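Local atomic coordinates of tRNA threonylcarbamoyladenosine dehydratase (Escherichia coli, PDB entry 4D79), a protein that catalyses the ATP-dependent dehydration of threonylcarbamoyladenosine at position 37 of tRNAs reading codons that begin with adenine, giving the cyclic form. Residues T167-T172 with G197-D202; K135-A140 with S187-V192; A29-C34 with G121-I126; L59-D64 with D106-P111. One frame throughout, in Å; residues are numbered along the deposited sequence.

Contact 1. Residues T167-T172 with G197-D202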
loop_
_atom_site.group_PDB
_atom_site.type_symbol
_atom_site.label_atom_id
_atom_site.label_comp_id
_atom_site.label_asym_id
_atom_site.label_seq_id
_atom_site.Cartn_x
_atom_site.Cartn_y
_atom_site.Cartn_z
ATOM N N THR B 167 -4.946 7.498 -15.790
ATOM C CA THR B 167 -5.291 7.971 -17.116
ATOM C C THR B 167 -6.445 8.977 -16.996
ATOM O O THR B 167 -6.993 9.229 -15.916
ATOM C CB THR B 167 -5.648 6.777 -18.029
ATOM O OG1 THR B 167 -5.603 7.166 -19.406
ATOM C CG2 THR B 167 -7.012 6.234 -17.722
ATOM N N ASP B 168 -6.817 9.551 -18.125
ATOM C CA ASP B 168 -7.952 10.455 -18.130
ATOM C C ASP B 168 -9.222 9.668 -17.848
ATOM O O ASP B 168 -9.402 8.552 -18.352
ATOM C CB ASP B 168 -8.082 11.157 -19.464
ATOM C CG ASP B 168 -9.155 12.227 -19.444
ATOM O OD1 ASP B 168 -8.831 13.370 -19.038
ATOM O OD2 ASP B 168 -10.323 11.937 -19.806
ATOM N N LEU B 169 -10.103 10.270 -17.045
ATOM C CA LEU B 169 -11.335 9.606 -16.616
ATOM C C LEU B 169 -12.129 9.072 -17.792
ATOM O O LEU B 169 -12.797 8.040 -17.664
ATOM C CB LEU B 169 -12.183 10.568 -15.768
ATOM C CG LEU B 169 -13.572 10.069 -15.316
ATOM C CD1 LEU B 169 -13.456 8.785 -14.472
ATOM C CD2 LEU B 169 -14.326 11.201 -14.540
ATOM N N ALA B 170 -12.044 9.730 -18.952
ATOM C CA ALA B 170 -12.755 9.263 -20.137
ATOM C C ALA B 170 -12.282 7.908 -20.641
ATOM O O ALA B 170 -13.023 7.264 -21.406
ATOM C CB ALA B 170 -12.609 10.247 -21.290
ATOM N N LYS B 171 -11.054 7.513 -20.312
ATOM C CA LYS B 171 -10.388 6.365 -20.921
ATOM C C LYS B 171 -10.233 5.185 -19.970
ATOM O O LYS B 171 -9.563 4.208 -20.307
ATOM C CB LYS B 171 -9.034 6.779 -21.504
ATOM C CG LYS B 171 -9.175 7.906 -22.534
ATOM C CD LYS B 171 -7.926 8.136 -23.392
ATOM C CE LYS B 171 -6.747 8.760 -22.666
ATOM N NZ LYS B 171 -5.607 8.970 -23.622
ATOM N N THR B 172 -10.861 5.219 -18.810
ATOM C CA THR B 172 -10.806 4.070 -17.935
ATOM C C THR B 172 -11.588 2.885 -18.528
ATOM O O THR B 172 -12.553 3.050 -19.284
ATOM C CB THR B 172 -11.360 4.436 -16.559
ATOM O OG1 THR B 172 -12.757 4.681 -16.654
ATOM C CG2 THR B 172 -10.650 5.665 -16.001
ATOM N N GLY B 197 -11.385 13.815 -26.833
ATOM C CA GLY B 197 -12.005 12.703 -26.144
ATOM C C GLY B 197 -11.628 12.594 -24.683
ATOM O O GLY B 197 -11.706 11.509 -24.110
ATOM N N LYS B 198 -11.250 13.697 -24.052
ATOM C CA LYS B 198 -10.794 13.666 -22.669
ATOM C C LYS B 198 -11.721 14.545 -21.846
ATOM O O LYS B 198 -12.325 15.495 -22.361
ATOM C CB LYS B 198 -9.356 14.136 -22.562
ATOM C CG LYS B 198 -8.361 13.173 -23.188
ATOM C CD LYS B 198 -6.905 13.622 -23.035
ATOM C CE LYS B 198 -5.948 12.565 -23.580
ATOM N NZ LYS B 198 -4.535 12.737 -23.135
ATOM N N LEU B 199 -11.887 14.167 -20.588
ATOM C CA LEU B 199 -12.614 14.968 -19.621
ATOM C C LEU B 199 -11.728 15.941 -18.849
ATOM O O LEU B 199 -12.255 16.821 -18.154
ATOM C CB LEU B 199 -13.325 14.053 -18.631
ATOM C CG LEU B 199 -14.538 13.317 -19.192
ATOM C CD1 LEU B 199 -15.003 12.164 -18.266
ATOM C CD2 LEU B 199 -15.701 14.291 -19.470
ATOM N N GLY B 200 -10.410 15.823 -18.960
ATOM C CA GLY B 200 -9.527 16.662 -18.171
ATOM C C GLY B 200 -9.581 16.330 -16.699
ATOM O O GLY B 200 -9.515 17.229 -15.859
ATOM N N VAL B 201 -9.741 15.057 -16.361
ATOM C CA VAL B 201 -9.753 14.597 -14.975
ATOM C C VAL B 201 -8.853 13.359 -14.883
ATOM O O VAL B 201 -9.068 12.379 -15.600
ATOM C CB VAL B 201 -11.174 14.257 -14.487
ATOM C CG1 VAL B 201 -11.136 13.758 -13.052
ATOM C CG2 VAL B 201 -12.144 15.468 -14.589
ATOM N N ASP B 202 -7.886 13.378 -13.971
ATOM C CA ASP B 202 -6.931 12.279 -13.819
ATOM C C ASP B 202 -7.554 11.227 -12.920
ATOM O O ASP B 202 -8.044 11.552 -11.837
ATOM C CB ASP B 202 -5.592 12.691 -13.191
ATOM C CG ASP B 202 -4.789 13.662 -14.031
ATOM O OD1 ASP B 202 -5.056 13.786 -15.243
ATOM O OD2 ASP B 202 -3.843 14.301 -13.471
HETATM O O HOH W 1 -6.489 13.921 -17.877
#
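The carboxylate of Asp168 is gripped by backbone N-H groups from both segments. Its OD2 takes the nearly straight bond from Leu199 N (2.8 Å, 164° at the hydrogen) on the syn lone pair, while Ala170 N reaches the same oxygen at 2.9 Å from above the carboxylate plane. OD1 accepts from Val201 N at 3.3 Å, likewise from above the plane, and more weakly from Gly200 N. A water donates to both Asp168 OD1 and Asp202 OD1, two carboxylate oxygens of like charge 5.4 Å apart, which the water links. With CG anti to the backbone N (chi1 -173°), the Asp168 side chain swings into the bend at 198-201, where Gly200 has positive phi. The bond from Ala170 N makes an Asx turn, by which the chain leaves strand 164-168, the edge strand of the sheet within this chain; facing it, the 197-202 loop runs into the antiparallel neighbour 202-206. Asp168 and Asp202 form a non-hydrogen-bonded pair there, and just beyond it Leu169 N donates to Val201 O at 2.8 Å, nearly along the C=O axis. Next to the polar cluster, Leu169 CG and CD2 meet Leu199 CD1 as the two leucines cross obliquely, and Ala170 CB packs against the carbonyl O of Gly197. On the outer side the bent chain of Lys171 crosses the extended Lys198 and brings the two NZ atoms to 3.9 Å, where their like charges would repel. Farther out, Arg143 binds Leu199 O, Arg182 binds Leu169 O, and His255 holds Asp202 OD2.

Contact 2. Residues K135-A140 with S187-V192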
loop_
_atom_site.group_PDB
_atom_site.type_symbol
_atom_site.label_atom_id
_atom_site.label_comp_id
_atom_site.label_asym_id
_atom_site.label_seq_id
_atom_site.Cartn_x
_atom_site.Cartn_y
_atom_site.Cartn_z
ATOM N N LYS B 135 -19.379 12.160 -5.592
ATOM C CA LYS B 135 -18.160 12.076 -6.385
ATOM C C LYS B 135 -18.246 12.990 -7.596
ATOM O O LYS B 135 -17.314 13.750 -7.881
ATOM C CB LYS B 135 -17.934 10.623 -6.816
ATOM C CG LYS B 135 -16.538 10.299 -7.278
ATOM C CD LYS B 135 -16.400 8.783 -7.420
ATOM C CE LYS B 135 -14.990 8.376 -7.788
ATOM N NZ LYS B 135 -14.028 8.501 -6.656
ATOM N N ALA B 136 -19.360 12.917 -8.328
ATOM C CA ALA B 136 -19.567 13.780 -9.484
ATOM C C ALA B 136 -19.544 15.255 -9.083
ATOM O O ALA B 136 -18.887 16.064 -9.735
ATOM C CB ALA B 136 -20.888 13.423 -10.160
ATOM N N ALA B 137 -20.198 15.602 -7.977
ATOM C CA ALA B 137 -20.229 16.986 -7.520
ATOM C C ALA B 137 -18.824 17.485 -7.165
ATOM O O ALA B 137 -18.460 18.625 -7.486
ATOM C CB ALA B 137 -21.158 17.096 -6.316
ATOM N N LEU B 138 -18.017 16.645 -6.505
ATOM C CA LEU B 138 -16.660 17.053 -6.175
ATOM C C LEU B 138 -15.839 17.241 -7.445
ATOM O O LEU B 138 -15.152 18.254 -7.613
ATOM C CB LEU B 138 -15.991 16.017 -5.248
ATOM C CG LEU B 138 -14.542 16.299 -4.822
ATOM C CD1 LEU B 138 -14.511 17.570 -3.990
ATOM C CD2 LEU B 138 -13.959 15.131 -4.040
ATOM N N ILE B 139 -15.914 16.276 -8.364
ATOM C CA ILE B 139 -15.093 16.330 -9.572
ATOM C C ILE B 139 -15.459 17.528 -10.428
ATOM O O ILE B 139 -14.576 18.238 -10.925
ATOM C CB ILE B 139 -15.212 15.010 -10.352
ATOM C CG1 ILE B 139 -14.477 13.915 -9.576
ATOM C CG2 ILE B 139 -14.646 15.123 -11.792
ATOM C CD1 ILE B 139 -14.795 12.580 -10.086
ATOM N N ALA B 140 -16.764 17.751 -10.640
ATOM C CA ALA B 140 -17.211 18.869 -11.462
ATOM C C ALA B 140 -16.733 20.197 -10.880
ATOM O O ALA B 140 -16.208 21.046 -11.607
ATOM C CB ALA B 140 -18.732 18.818 -11.610
ATOM N N SER B 187 -24.927 14.217 -17.320
ATOM C CA SER B 187 -26.341 14.536 -17.156
ATOM C C SER B 187 -26.557 15.632 -16.117
ATOM O O SER B 187 -27.416 16.499 -16.305
ATOM C CB SER B 187 -27.127 13.271 -16.799
ATOM O OG SER B 187 -26.715 12.745 -15.547
ATOM N N ASP B 188 -25.794 15.621 -15.019
ATOM C CA ASP B 188 -26.048 16.529 -13.901
ATOM C C ASP B 188 -25.201 17.797 -13.908
ATOM O O ASP B 188 -25.546 18.742 -13.191
ATOM C CB ASP B 188 -25.810 15.823 -12.558
ATOM C CG ASP B 188 -26.919 14.869 -12.203
ATOM O OD1 ASP B 188 -27.581 14.378 -13.134
ATOM O OD2 ASP B 188 -27.131 14.609 -11.000
ATOM N N PHE B 189 -24.087 17.829 -14.638
ATOM C CA PHE B 189 -23.145 18.942 -14.574
ATOM C C PHE B 189 -22.673 19.428 -15.933
ATOM O O PHE B 189 -21.841 20.344 -15.989
ATOM C CB PHE B 189 -21.918 18.552 -13.723
ATOM C CG PHE B 189 -22.260 18.262 -12.292
ATOM C CD1 PHE B 189 -22.358 19.303 -11.372
ATOM C CD2 PHE B 189 -22.528 16.972 -11.875
ATOM C CE1 PHE B 189 -22.695 19.051 -10.069
ATOM C CE2 PHE B 189 -22.869 16.713 -10.564
ATOM C CZ PHE B 189 -22.946 17.748 -9.662
ATOM N N GLY B 190 -23.155 18.835 -17.018
ATOM C CA GLY B 190 -22.756 19.249 -18.340
ATOM C C GLY B 190 -21.314 18.979 -18.665
ATOM O O GLY B 190 -20.785 19.569 -19.610
ATOM N N VAL B 191 -20.657 18.104 -17.908
ATOM C CA VAL B 191 -19.252 17.777 -18.129
ATOM C C VAL B 191 -19.180 16.670 -19.170
ATOM O O VAL B 191 -19.633 15.547 -18.926
ATOM C CB VAL B 191 -18.566 17.358 -16.821
ATOM C CG1 VAL B 191 -17.142 16.939 -17.081
ATOM C CG2 VAL B 191 -18.602 18.490 -15.812
ATOM N N VAL B 192 -18.573 16.981 -20.317
ATOM C CA VAL B 192 -18.504 16.084 -21.460
ATOM C C VAL B 192 -17.096 16.141 -22.030
ATOM O O VAL B 192 -16.341 17.088 -21.790
ATOM C CB VAL B 192 -19.534 16.472 -22.539
ATOM C CG1 VAL B 192 -20.935 16.316 -21.994
ATOM C CG2 VAL B 192 -19.286 17.909 -22.999
#
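Helix 132-144, which follows strand 124-127 of the Rossmann-like sheet, is covered here by the C-terminal end of helix 176-189. Packing across the interface is apolar, without hydrogen bonds between the two segments, and the Phe189 ring carries most of it. Three alanines of helix 132-144, spaced so that their methyls line one side, receive the ring. Its CE2 lies 3.9 Å from Ala136 CB. Ala137 meets the tip of the ring with its backbone as well as its methyl, the closest approach being 3.5 Å from Ala137 CA to Phe189 CZ. Small side chains at these positions let the aromatic group lie close to the helix backbone, and Ala136 O sits over the same ring face as Ala140 CB, offset toward the rim. Phe189 CG is anti to its carbonyl carbon (chi1 -63°), a torsion that sends the ring across to the alanines. Alongside, Val191 adds an aliphatic contact, its CG2 approaching Ala140 CB at 4.2 Å.

Gly190, with phi of 67°, is the first residue to leave helical geometry, and the turn that follows lets Val191 meet helix 132-144 beside Phe189. Arg144 donates from NH2 to Phe189 O, and a backbone hydrogen bond joins Val191 to Leu185. Leu181, about two turns earlier in the same helix as Phe189, extends the apolar packing onto Ala136 and Ile139.

The interaction with the aromatic system itself is a CH-pi contact: Ala140 CB stands over the ring face, 4.0 Å from the Phe189 centroid and 29° off the normal, nearest the CG and CD1 atoms.

Contact 3. Residues A29-C34 with G121-I126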
loop_
_atom_site.group_PDB
_atom_site.type_symbol
_atom_site.label_atom_id
_atom_site.label_comp_id
_atom_site.label_asym_id
_atom_site.label_seq_id
_atom_site.Cartn_x
_atom_site.Cartn_y
_atom_site.Cartn_z
ATOM N N ALA B 29 5.986 20.210 2.883
ATOM C CA ALA B 29 5.664 20.746 4.206
ATOM C C ALA B 29 4.688 21.924 4.113
ATOM O O ALA B 29 3.867 22.136 5.012
ATOM C CB ALA B 29 6.940 21.165 4.932
ATOM N N ASP B 30 4.765 22.683 3.036
ATOM C CA ASP B 30 3.932 23.857 2.802
ATOM C C ASP B 30 2.591 23.499 2.172
ATOM O O ASP B 30 1.727 24.381 2.026
ATOM C CB ASP B 30 4.643 24.821 1.854
ATOM C CG ASP B 30 5.797 25.535 2.481
ATOM O OD1 ASP B 30 5.818 25.620 3.703
ATOM O OD2 ASP B 30 6.623 26.114 1.746
ATOM N N ALA B 31 2.396 22.236 1.802
ATOM C CA ALA B 31 1.203 21.842 1.059
ATOM C C ALA B 31 0.052 21.547 1.998
ATOM O O ALA B 31 0.233 21.168 3.154
ATOM C CB ALA B 31 1.471 20.623 0.182
ATOM N N HIS B 32 -1.147 21.732 1.484
ATOM C CA HIS B 32 -2.362 21.378 2.200
ATOM C C HIS B 32 -3.164 20.509 1.245
ATOM O O HIS B 32 -3.656 21.005 0.223
ATOM C CB HIS B 32 -3.153 22.625 2.640
ATOM C CG HIS B 32 -4.279 22.303 3.576
ATOM N ND1 HIS B 32 -5.077 23.269 4.164
ATOM C CD2 HIS B 32 -4.748 21.106 4.015
ATOM C CE1 HIS B 32 -5.977 22.678 4.935
ATOM N NE2 HIS B 32 -5.792 21.362 4.869
ATOM N N ILE B 33 -3.290 19.219 1.564
ATOM C CA ILE B 33 -3.977 18.269 0.694
ATOM C C ILE B 33 -5.216 17.737 1.399
ATOM O O ILE B 33 -5.209 17.480 2.606
ATOM C CB ILE B 33 -3.023 17.147 0.241
ATOM C CG1 ILE B 33 -1.955 17.785 -0.651
ATOM C CG2 ILE B 33 -3.793 16.023 -0.496
ATOM C CD1 ILE B 33 -0.936 16.848 -1.209
ATOM N N CYS B 34 -6.299 17.655 0.641
ATOM C CA CYS B 34 -7.591 17.207 1.123
ATOM C C CYS B 34 -7.832 15.801 0.605
ATOM O O CYS B 34 -7.711 15.557 -0.599
ATOM C CB CYS B 34 -8.683 18.169 0.633
ATOM S SG CYS B 34 -10.322 17.784 1.232
ATOM N N GLY B 121 -8.555 26.391 -0.341
ATOM C CA GLY B 121 -7.400 26.548 -1.205
ATOM C C GLY B 121 -6.406 25.410 -1.055
ATOM O O GLY B 121 -5.294 25.590 -0.556
ATOM N N TYR B 122 -6.802 24.222 -1.463
ATOM C CA TYR B 122 -5.932 23.054 -1.323
ATOM C C TYR B 122 -4.868 23.027 -2.405
ATOM O O TYR B 122 -5.133 23.383 -3.555
ATOM C CB TYR B 122 -6.762 21.786 -1.388
ATOM C CG TYR B 122 -7.729 21.692 -0.243
ATOM C CD1 TYR B 122 -7.276 21.573 1.063
ATOM C CD2 TYR B 122 -9.089 21.703 -0.464
ATOM C CE1 TYR B 122 -8.150 21.506 2.113
ATOM C CE2 TYR B 122 -9.979 21.620 0.587
ATOM C CZ TYR B 122 -9.511 21.525 1.863
ATOM O OH TYR B 122 -10.403 21.443 2.900
ATOM N N SER B 123 -3.672 22.552 -2.037
ATOM C CA SER B 123 -2.660 22.206 -3.033
ATOM C C SER B 123 -3.112 21.068 -3.944
ATOM O O SER B 123 -2.695 21.000 -5.102
ATOM C CB SER B 123 -1.356 21.782 -2.359
ATOM O OG SER B 123 -1.000 22.654 -1.311
ATOM N N TYR B 124 -3.906 20.138 -3.426
ATOM C CA TYR B 124 -4.369 18.990 -4.184
ATOM C C TYR B 124 -5.575 18.409 -3.464
ATOM O O TYR B 124 -5.644 18.431 -2.235
ATOM C CB TYR B 124 -3.284 17.889 -4.326
ATOM C CG TYR B 124 -3.052 17.488 -5.774
ATOM C CD1 TYR B 124 -3.883 16.553 -6.418
ATOM C CD2 TYR B 124 -2.025 18.042 -6.493
ATOM C CE1 TYR B 124 -3.668 16.218 -7.746
ATOM C CE2 TYR B 124 -1.813 17.730 -7.803
ATOM C CZ TYR B 124 -2.621 16.798 -8.422
ATOM O OH TYR B 124 -2.389 16.544 -9.741
ATOM N N VAL B 125 -6.481 17.820 -4.234
ATOM C CA VAL B 125 -7.608 17.063 -3.695
ATOM C C VAL B 125 -7.491 15.615 -4.171
ATOM O O VAL B 125 -7.322 15.360 -5.363
ATOM C CB VAL B 125 -8.961 17.677 -4.111
ATOM C CG1 VAL B 125 -10.127 16.841 -3.572
ATOM C CG2 VAL B 125 -9.065 19.135 -3.585
ATOM N N ILE B 126 -7.585 14.680 -3.244
ATOM C CA ILE B 126 -7.597 13.252 -3.541
ATOM C C ILE B 126 -9.021 12.750 -3.303
ATOM O O ILE B 126 -9.551 12.779 -2.179
ATOM C CB ILE B 126 -6.565 12.479 -2.710
ATOM C CG1 ILE B 126 -5.150 12.986 -3.032
ATOM C CG2 ILE B 126 -6.688 10.973 -2.979
ATOM C CD1 ILE B 126 -4.087 12.342 -2.261
#
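Backbone hydrogen bonds join strand 32-34 to strand 124-126 as parallel neighbours in the Rossmann-type sheet of the ThiF family, the short axes diverging by 26°. Cys34 sits at the register point with Val125: its N donates to Tyr124 O at 3.1 Å, and its O accepts from Ile126 N in an almost straight bond (2.8 Å, 177°). At the start of the strands a side chain takes over the acceptor role, Ser123 OG accepting from His32 N at 2.9 Å while Ser123 N returns a bond to His32 O.

Aromatic contacts centre on Tyr122. Its edge, through CE1, is directed at the face of His32 in a T-shaped pair, centroids 4.9 Å apart and planes at 84°. Cys34 CB stands over the middle of the Tyr122 ring, 3.4 Å from the centroid, and Cys34 SG lies over the same face in a sulfur-aromatic contact.

Aliphatic packing occupies the side of the sheet bearing Ile33 and Tyr124, where Ile33 CG1 lies against Tyr124 CB and Ile33 CG2 approaches Ile126 CD1.

His32 NE2 is hydrogen-bonded to Thr58 OG1 on the next strand, a bond from outside the pair that probably limits rotation of the imidazole and keeps its face toward the tyrosine edge.

Contact 4. Residues L59-D64 with D106-P111. With ATP (adenosine-5'-triphosphate), chain K.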
loop_
_atom_site.group_PDB
_atom_site.type_symbol
_atom_site.label_atom_id
_atom_site.label_comp_id
_atom_site.label_asym_id
_atom_site.label_seq_id
_atom_site.Cartn_x
_atom_site.Cartn_y
_atom_site.Cartn_z
ATOM N N LEU B 59 -9.235 15.796 6.164
ATOM C CA LEU B 59 -9.914 14.522 5.981
ATOM C C LEU B 59 -11.410 14.775 6.022
ATOM O O LEU B 59 -11.920 15.296 7.018
ATOM C CB LEU B 59 -9.535 13.525 7.081
ATOM C CG LEU B 59 -8.055 13.287 7.308
ATOM C CD1 LEU B 59 -7.800 12.288 8.444
ATOM C CD2 LEU B 59 -7.394 12.830 6.028
ATOM N N ILE B 60 -12.116 14.375 4.969
ATOM C CA ILE B 60 -13.568 14.582 4.894
ATOM C C ILE B 60 -14.260 13.227 4.797
ATOM O O ILE B 60 -14.143 12.531 3.785
ATOM C CB ILE B 60 -13.978 15.486 3.725
ATOM C CG1 ILE B 60 -13.136 16.751 3.733
ATOM C CG2 ILE B 60 -15.495 15.808 3.840
ATOM C CD1 ILE B 60 -13.610 17.847 2.776
ATOM N N ASP B 61 -15.032 12.895 5.829
ATOM C CA ASP B 61 -15.829 11.672 5.902
ATOM C C ASP B 61 -16.728 11.805 7.126
ATOM O O ASP B 61 -16.305 12.360 8.133
ATOM C CB ASP B 61 -14.932 10.431 6.031
ATOM C CG ASP B 61 -15.576 9.154 5.510
ATOM O OD1 ASP B 61 -16.797 8.950 5.683
ATOM O OD2 ASP B 61 -14.838 8.339 4.919
ATOM N N MET B 62 -17.951 11.257 7.068
ATOM C CA MET B 62 -18.727 11.185 8.309
ATOM C C MET B 62 -19.053 9.755 8.703
ATOM O O MET B 62 -19.848 9.541 9.633
ATOM C CB MET B 62 -20.000 12.054 8.246
ATOM C CG MET B 62 -21.091 11.645 7.325
ATOM S SD MET B 62 -22.459 12.840 7.328
ATOM C CE MET B 62 -22.632 13.211 9.069
ATOM N N ASP B 63 -18.424 8.762 8.078
ATOM C CA ASP B 63 -18.759 7.385 8.416
ATOM C C ASP B 63 -17.936 6.911 9.611
ATOM O O ASP B 63 -16.919 7.509 9.983
ATOM C CB ASP B 63 -18.539 6.462 7.215
ATOM C CG ASP B 63 -19.276 5.135 7.348
ATOM O OD1 ASP B 63 -20.173 5.018 8.216
ATOM O OD2 ASP B 63 -18.954 4.203 6.581
ATOM N N ASP B 64 -18.421 5.835 10.226
ATOM C CA ASP B 64 -17.804 5.203 11.381
ATOM C C ASP B 64 -17.043 3.947 10.965
ATOM O O ASP B 64 -17.377 3.308 9.963
ATOM C CB ASP B 64 -18.868 4.825 12.415
ATOM C CG ASP B 64 -19.603 6.026 12.984
ATOM O OD1 ASP B 64 -19.043 7.142 12.999
ATOM O OD2 ASP B 64 -20.752 5.845 13.435
ATOM N N ASP B 106 -16.284 16.452 9.504
ATOM C CA ASP B 106 -17.159 15.326 9.819
ATOM C C ASP B 106 -18.461 15.500 9.035
ATOM O O ASP B 106 -19.500 15.880 9.572
ATOM C CB ASP B 106 -17.403 15.262 11.320
ATOM C CG ASP B 106 -18.251 14.081 11.725
ATOM O OD1 ASP B 106 -18.387 13.143 10.916
ATOM O OD2 ASP B 106 -18.805 14.102 12.845
ATOM N N ASP B 107 -18.398 15.207 7.738
ATOM C CA ASP B 107 -19.491 15.494 6.814
ATOM C C ASP B 107 -19.225 14.744 5.518
ATOM O O ASP B 107 -18.133 14.214 5.301
ATOM C CB ASP B 107 -19.604 17.005 6.558
ATOM C CG ASP B 107 -20.993 17.443 6.077
ATOM O OD1 ASP B 107 -21.906 16.609 5.911
ATOM O OD2 ASP B 107 -21.169 18.656 5.865
ATOM N N PHE B 108 -20.245 14.709 4.667
ATOM C CA PHE B 108 -20.157 14.244 3.292
ATOM C C PHE B 108 -20.240 15.437 2.338
ATOM O O PHE B 108 -20.947 16.405 2.598
ATOM C CB PHE B 108 -21.303 13.278 2.946
ATOM C CG PHE B 108 -21.272 11.966 3.683
ATOM C CD1 PHE B 108 -20.118 11.186 3.737
ATOM C CD2 PHE B 108 -22.426 11.492 4.296
ATOM C CE1 PHE B 108 -20.121 9.964 4.410
ATOM C CE2 PHE B 108 -22.435 10.277 4.962
ATOM C CZ PHE B 108 -21.283 9.515 5.021
ATOM N N VAL B 109 -19.528 15.342 1.218
ATOM C CA VAL B 109 -19.588 16.381 0.204
ATOM C C VAL B 109 -20.914 16.291 -0.543
ATOM O O VAL B 109 -21.412 15.196 -0.828
ATOM C CB VAL B 109 -18.389 16.264 -0.750
ATOM C CG1 VAL B 109 -18.588 17.098 -2.008
ATOM C CG2 VAL B 109 -17.118 16.691 -0.027
ATOM N N THR B 110 -21.522 17.442 -0.794
ATOM C CA THR B 110 -22.754 17.523 -1.586
ATOM C C THR B 110 -22.620 18.662 -2.590
ATOM O O THR B 110 -21.725 19.506 -2.447
ATOM C CB THR B 110 -23.981 17.755 -0.702
ATOM O OG1 THR B 110 -23.972 19.110 -0.254
ATOM C CG2 THR B 110 -24.011 16.809 0.480
ATOM N N PRO B 111 -23.482 18.751 -3.608
ATOM C CA PRO B 111 -23.438 19.951 -4.462
ATOM C C PRO B 111 -23.624 21.237 -3.672
ATOM O O PRO B 111 -23.053 22.275 -4.033
ATOM C CB PRO B 111 -24.575 19.711 -5.466
ATOM C CG PRO B 111 -24.735 18.223 -5.497
ATOM C CD PRO B 111 -24.443 17.750 -4.103
HETATM P PG ATP K . -19.165 0.044 3.574
HETATM O O1G ATP K . -19.415 -1.443 3.644
HETATM O O2G ATP K . -19.172 0.743 4.913
HETATM O O3G ATP K . -19.926 0.741 2.472
HETATM P PB ATP K . -16.872 1.514 2.772
HETATM O O1B ATP K . -17.775 2.397 1.940
HETATM O O2B ATP K . -16.159 2.036 4.008
HETATM O O3B ATP K . -17.627 0.132 3.115
HETATM P PA ATP K . -14.902 1.806 0.781
HETATM O O1A ATP K . -15.738 1.843 -0.494
HETATM O O2A ATP K . -13.535 1.177 0.738
HETATM O O3A ATP K . -15.732 0.915 1.820
HETATM O "O5'" ATP K . -14.803 3.281 1.458
HETATM C "C5'" ATP K . -15.393 4.473 0.902
HETATM C "C4'" ATP K . -15.348 5.718 1.799
HETATM O "O4'" ATP K . -15.744 6.941 1.101
HETATM C "C3'" ATP K . -16.283 5.601 2.997
HETATM O "O3'" ATP K . -15.585 5.785 4.240
HETATM C "C2'" ATP K . -17.293 6.713 2.789
HETATM O "O2'" ATP K . -17.791 7.229 4.015
HETATM C "C1'" ATP K . -16.534 7.766 1.998
HETATM N N9 ATP K . -17.476 8.762 1.397
HETATM C C8 ATP K . -18.560 8.403 0.661
HETATM N N7 ATP K . -19.275 9.479 0.238
HETATM C C5 ATP K . -18.652 10.559 0.715
HETATM C C6 ATP K . -18.899 12.001 0.605
HETATM N N6 ATP K . -19.967 12.425 -0.075
HETATM N N1 ATP K . -18.074 12.857 1.211
HETATM C C2 ATP K . -17.013 12.415 1.924
HETATM N N3 ATP K . -16.722 11.102 2.068
HETATM C C4 ATP K . -17.480 10.117 1.489
#
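Where strand 56-60 ends, the chain 60-63 runs at 108° to 106-109 between end-to-end directions, closest at Met62 and Asp107 (CA atoms 4.6 Å apart). No hydrogen bond joins the segments; a CA-H...O contact runs from Asp106 CA to Asp61 O, and ATP bridges them instead.

Asp61, with CG anti to its backbone N, holds the ribose with both oxygens: OD1 accepts from O2' of ATP at 2.6 Å and OD2 from O3' at 2.7 Å. Asp63 N also donates to Asp61 OD1 (2.9 Å), closing an Asx turn, and Ile38 N donates to OD2, so two backbone N-H groups, besides the ribose, hold the carboxylate in place. The adenine is read by backbone: Val109 N donates to N1 of ATP at 2.9 Å, and N6 donates to Val109 O at 3.2 Å. Phe108 lies between base and Met62, CD1 being 3.4 Å from C5 of ATP; Met62 CG lies over one ring face, and its SD stands oblique to the ring in a Met-aromatic contact. Ile60 CG2 packs against Asp107 O and Val109 CG2.

Strand 32-36 backs this pocket through Cys34 on Ile60 and Val36 on Val109, Lys85 of helix 85-96 touches Asp61, and Tyr117 of helix 114-118 binds Asp107 OD2.

How the contacts relate
Along the chain, contact 4 is nested within the loop closed by contact 3, and the segments of contacts 1 and 2 follow, alternating with each other. Contacts 1, 3 and 4 reach one mixed sheet: contact 3 joins two central strands, contact 4 lies at the C-terminal end of neighbouring strand 56-60, and contact 1 is at the opposite margin, its centre about 25 Å from that of contact 4. Contact 2 lies between, its helix 132-144 touching the other three: Ile139 meets Val201, Leu138 meets Val125, and Ala137 meets Pro111. Packing is thus continuous from the ATP pocket of contact 4 to the antiparallel pair 202-206 and 164-168 at the sheet's margin, with all segments in the ThiF-family region.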